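Local coordinates for uncharacterized protein 4E10_S0_1Z6NA_001 (T18) (Artificial gene, PDB 3LEF), which is a designed epitope-scaffold with a thioredoxin-like fold, made to present the HIV 4E10 epitope and so probably to elicit antibodies against it, at residues G40-S43 and A44-E47. Residues are numbered along the deposited sequence; the frame is centred on the assembly and turned at random.
Sequences GLPS and ALTE
Thr46 grips the carbonyl oxygen of Pro42 twice, with its backbone and with its side chain. Its amide N lies 2.9 Å from Pro42 O, and the N-H points almost straight at the acceptor (171°), the first i to i+4 bond of the helix. Its hydroxyl OG1 donates to the same oxygen, Pro42 O, also at 2.9 Å, but from well above the carbonyl plane rather than within it. The torsion explains this second approach: with chi1 at -60°, OG1 stands beside Thr46's own backbone N and therefore over the same acceptor, while CG2 is turned anti to that N. OG1 also meets the flank of Leu41, 3.6 Å from Leu41 CB. One residue further on, the amide N of Glu47 makes a hydrogen bond to Ser43 O at 3.0 Å, continuing the helical pattern.

An apolar cluster forms beside this polar grip. With CG of Leu45 roughly anti to its backbone N (chi1 -151°), the side chain reaches CD1 to 4.2 Å from Leu41 CD2 and from Pro42 CD. The two leucine side chains run aslant to each other, whereas the Pro42 ring and Leu45 lie alongside and point the same way.

Pro42 occupies the N-cap position, so the contact joins the loop after helix 23-39 to the first turn of helix 43-50; the chain enters that loop by way of Gly40, the first residue to leave helical geometry, with positive phi, and Leu41. On the flank facing helix 151-163, Pro42 touches Glu152, and the buried Leu45 packs on Glu152, Ile155 and Leu159, joining this surface turn to the C-terminal helix.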
loop_
_atom_site.group_PDB
_atom_site.type_symbol
_atom_site.label_atom_id
_atom_site.label_comp_id
_atom_site.label_asym_id
_atom_site.label_seq_id
_atom_site.Cartn_x
_atom_site.Cartn_y
_atom_site.Cartn_z
ATOM N N GLY A 40 -23.234 -13.754 -14.851
ATOM C CA GLY A 40 -23.676 -12.450 -15.297
ATOM C C GLY A 40 -24.305 -11.638 -14.187
ATOM O O GLY A 40 -23.920 -11.751 -13.041
ATOM N N LEU A 41 -25.271 -10.808 -14.559
ATOM C CA LEU A 41 -25.954 -9.896 -13.653
ATOM C C LEU A 41 -27.407 -9.860 -14.045
ATOM O O LEU A 41 -27.736 -10.133 -15.195
ATOM C CB LEU A 41 -25.411 -8.482 -13.804
ATOM C CG LEU A 41 -23.932 -8.231 -13.608
ATOM C CD1 LEU A 41 -23.700 -6.786 -13.985
ATOM C CD2 LEU A 41 -23.524 -8.505 -12.159
ATOM N N PRO A 42 -28.291 -9.523 -13.097
ATOM C CA PRO A 42 -29.715 -9.380 -13.420
ATOM C C PRO A 42 -29.943 -8.306 -14.473
ATOM O O PRO A 42 -29.162 -7.358 -14.563
ATOM C CB PRO A 42 -30.339 -8.964 -12.074
ATOM C CG PRO A 42 -29.420 -9.481 -11.062
ATOM C CD PRO A 42 -28.047 -9.311 -11.663
ATOM N N SER A 43 -30.999 -8.454 -15.259
ATOM C CA SER A 43 -31.260 -7.527 -16.339
ATOM C C SER A 43 -31.616 -6.131 -15.831
ATOM O O SER A 43 -31.261 -5.139 -16.454
ATOM C CB SER A 43 -32.348 -8.069 -17.262
ATOM O OG SER A 43 -33.510 -8.413 -16.539
ATOM N N ALA A 44 -32.299 -6.039 -14.698
ATOM C CA ALA A 44 -32.605 -4.727 -14.130
ATOM C C ALA A 44 -31.319 -3.947 -13.780
ATOM O O ALA A 44 -31.224 -2.746 -14.045
ATOM C CB ALA A 44 -33.507 -4.868 -12.915
ATOM N N LEU A 45 -30.336 -4.643 -13.209
ATOM C CA LEU A 45 -29.046 -4.050 -12.820
ATOM C C LEU A 45 -28.218 -3.691 -14.056
ATOM O O LEU A 45 -27.658 -2.592 -14.151
ATOM C CB LEU A 45 -28.256 -5.049 -11.963
ATOM C CG LEU A 45 -27.250 -4.601 -10.884
ATOM C CD1 LEU A 45 -26.210 -5.702 -10.683
ATOM C CD2 LEU A 45 -26.572 -3.281 -11.206
ATOM N N THR A 46 -28.140 -4.640 -14.985
ATOM C CA THR A 46 -27.444 -4.452 -16.255
ATOM C C THR A 46 -27.941 -3.209 -17.003
ATOM O O THR A 46 -27.153 -2.466 -17.567
ATOM C CB THR A 46 -27.607 -5.688 -17.166
ATOM O OG1 THR A 46 -27.059 -6.836 -16.509
ATOM C CG2 THR A 46 -26.886 -5.476 -18.497
ATOM N N GLU A 47 -29.248 -2.990 -16.990
ATOM C CA GLU A 47 -29.846 -1.809 -17.596
ATOM C C GLU A 47 -29.410 -0.516 -16.900
ATOM O O GLU A 47 -29.112 0.473 -17.556
ATOM C CB GLU A 47 -31.375 -1.941 -17.572
ATOM C CG GLU A 47 -32.126 -0.741 -18.111
ATOM C CD GLU A 47 -33.614 -1.009 -18.236
ATOM O OE1 GLU A 47 -34.116 -1.907 -17.514
ATOM O OE2 GLU A 47 -34.278 -0.329 -19.058
#